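Local coordinates for protein probable glutathione S-transferase (Bordetella bronchiseptica RB50, PDB 3H1N) that probably transfers glutathione to electrophilic substrates, as a presumed member of the glutathione S-transferase family, at residues D23-D28 and P55-L60. Sequence-based numbering, arbitrary orientation.
Sequences DLWYWD and PGEDML
Apolar contact dominates here, and most of it passes through M59, a selenomethionine whose side chain runs between the indoles of W25 and W27. Its CG is anti to the backbone N (chi1 -175°) and the chain stays extended through chi2, then bends at chi3 (57°), which turns the terminal methyl onto W27. CE sits over one face of that indole, 3.4 Å from the centroid of the six-membered ring and offset toward the rim, in a CH-pi contact. SE stands farther above the same ring, 5.2 Å from its centroid, as a Met-aromatic contact. Against W25 the same chain slides past in the opposite direction, CG lying 3.5 Å from CE3 of W25. L60 extends the apolar patch at the outer end of W27, its CD2 3.7 Å from W27 CZ3.

The arrangement belongs to the thioredoxin-like N-terminal domain expected of glutathione S-transferases: W25 ends strand 22-25, an inner strand of the four-stranded mixed sheet, and M59 opens helix 59-65, which lies against one side of it. Y76 of the adjacent antiparallel strand 76-79 meets the W25 ring at a shallow angle and also touches M59.

Polar groups contribute little directly, and no hydrogen bond joins the two segments. The E57 carboxylate approaches the edge of W25, OE1 being 3.6 Å from CH2, with the two planes 72° apart. At the N-cap, D58 turns away from the strand and OD1 makes a weak hydrogen bond to the backbone N of D61. Y26 likewise points away, and its OH is hydrogen-bonded to the backbone N of R33.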
# COMPACT_ATOMS: atom_id res chain seq x y z
N ASP B 23 -5.49 9.76 19.41
CA ASP B 23 -6.26 8.53 19.63
C ASP B 23 -5.97 7.50 18.53
O ASP B 23 -6.31 7.70 17.35
CB ASP B 23 -7.77 8.81 19.68
CG ASP B 23 -8.20 9.55 20.93
OD1 ASP B 23 -7.61 9.37 22.01
OD2 ASP B 23 -9.17 10.32 20.83
N LEU B 24 -5.34 6.40 18.93
CA LEU B 24 -5.11 5.27 18.03
C LEU B 24 -6.26 4.29 18.15
O LEU B 24 -6.58 3.85 19.26
CB LEU B 24 -3.79 4.55 18.35
CG LEU B 24 -3.46 3.28 17.56
CD1 LEU B 24 -3.39 3.59 16.05
CD2 LEU B 24 -2.17 2.60 18.08
N TRP B 25 -6.89 3.97 17.02
CA TRP B 25 -7.97 3.00 16.98
C TRP B 25 -7.54 1.77 16.18
O TRP B 25 -7.38 1.84 14.95
CB TRP B 25 -9.23 3.61 16.36
CG TRP B 25 -9.92 4.62 17.24
CD1 TRP B 25 -9.75 5.97 17.23
CD2 TRP B 25 -10.87 4.34 18.28
NE1 TRP B 25 -10.55 6.56 18.18
CE2 TRP B 25 -11.25 5.58 18.83
CE3 TRP B 25 -11.44 3.16 18.78
CZ2 TRP B 25 -12.18 5.68 19.88
CZ3 TRP B 25 -12.38 3.26 19.82
CH2 TRP B 25 -12.74 4.52 20.35
N TYR B 26 -7.32 0.66 16.88
CA TYR B 26 -7.00 -0.62 16.24
C TYR B 26 -7.48 -1.80 17.09
O TYR B 26 -7.53 -1.70 18.32
CB TYR B 26 -5.48 -0.77 15.94
CG TYR B 26 -5.22 -1.99 15.09
CD1 TYR B 26 -5.65 -2.03 13.77
CD2 TYR B 26 -4.62 -3.14 15.63
CE1 TYR B 26 -5.47 -3.16 12.97
CE2 TYR B 26 -4.43 -4.28 14.83
CZ TYR B 26 -4.87 -4.28 13.51
OH TYR B 26 -4.70 -5.37 12.69
N TRP B 27 -7.82 -2.91 16.42
CA TRP B 27 -8.27 -4.15 17.08
C TRP B 27 -7.41 -4.51 18.28
O TRP B 27 -6.18 -4.43 18.22
CB TRP B 27 -8.27 -5.33 16.09
CG TRP B 27 -9.07 -5.05 14.84
CD1 TRP B 27 -8.58 -4.83 13.59
CD2 TRP B 27 -10.49 -4.95 14.74
NE1 TRP B 27 -9.62 -4.58 12.70
CE2 TRP B 27 -10.80 -4.66 13.39
CE3 TRP B 27 -11.54 -5.08 15.67
CZ2 TRP B 27 -12.12 -4.49 12.95
CZ3 TRP B 27 -12.85 -4.92 15.22
CH2 TRP B 27 -13.12 -4.63 13.87
N ASP B 28 -8.06 -4.91 19.37
CA ASP B 28 -7.37 -5.47 20.53
C ASP B 28 -7.07 -6.94 20.23
O ASP B 28 -7.65 -7.50 19.30
CB ASP B 28 -8.26 -5.34 21.77
CG ASP B 28 -7.50 -5.53 23.10
OD1 ASP B 28 -6.28 -5.76 23.11
OD2 ASP B 28 -8.15 -5.44 24.16
N PRO B 55 -11.63 -0.06 28.61
CA PRO B 55 -12.96 -0.55 28.96
C PRO B 55 -14.07 0.40 28.53
O PRO B 55 -13.99 1.60 28.78
CB PRO B 55 -12.92 -0.63 30.49
CG PRO B 55 -11.49 -0.88 30.80
CD PRO B 55 -10.72 -0.08 29.78
N GLY B 56 -15.08 -0.15 27.85
CA GLY B 56 -16.26 0.62 27.49
C GLY B 56 -16.21 1.32 26.14
O GLY B 56 -17.24 1.82 25.68
N GLU B 57 -15.04 1.38 25.52
CA GLU B 57 -14.88 2.01 24.21
C GLU B 57 -15.34 1.07 23.11
O GLU B 57 -15.07 -0.13 23.17
CB GLU B 57 -13.43 2.40 23.96
CG GLU B 57 -12.87 3.46 24.91
CD GLU B 57 -13.43 4.85 24.67
OE1 GLU B 57 -14.06 5.09 23.62
OE2 GLU B 57 -13.23 5.72 25.54
N ASP B 58 -16.01 1.61 22.10
CA ASP B 58 -16.52 0.82 21.00
C ASP B 58 -16.00 1.36 19.67
O ASP B 58 -16.48 2.38 19.17
CB ASP B 58 -18.06 0.83 21.01
CG ASP B 58 -18.68 -0.05 19.91
OD1 ASP B 58 -17.95 -0.66 19.10
OD2 ASP B 58 -19.92 -0.11 19.86
N MSE B 59 -15.01 0.67 19.11
CA MSE B 59 -14.39 1.12 17.86
C MSE B 59 -15.34 1.12 16.66
O MSE B 59 -15.36 2.09 15.89
CB MSE B 59 -13.15 0.30 17.54
CG MSE B 59 -12.40 0.83 16.31
SE MSE B 59 -10.74 -0.06 16.05
CE MSE B 59 -11.40 -1.88 15.93
N LEU B 60 -16.10 0.04 16.51
CA LEU B 60 -17.07 -0.07 15.41
C LEU B 60 -18.05 1.10 15.44
O LEU B 60 -18.37 1.65 14.39
CB LEU B 60 -17.83 -1.40 15.46
CG LEU B 60 -17.19 -2.69 14.89
CD1 LEU B 60 -16.72 -2.51 13.45
CD2 LEU B 60 -16.05 -3.20 15.76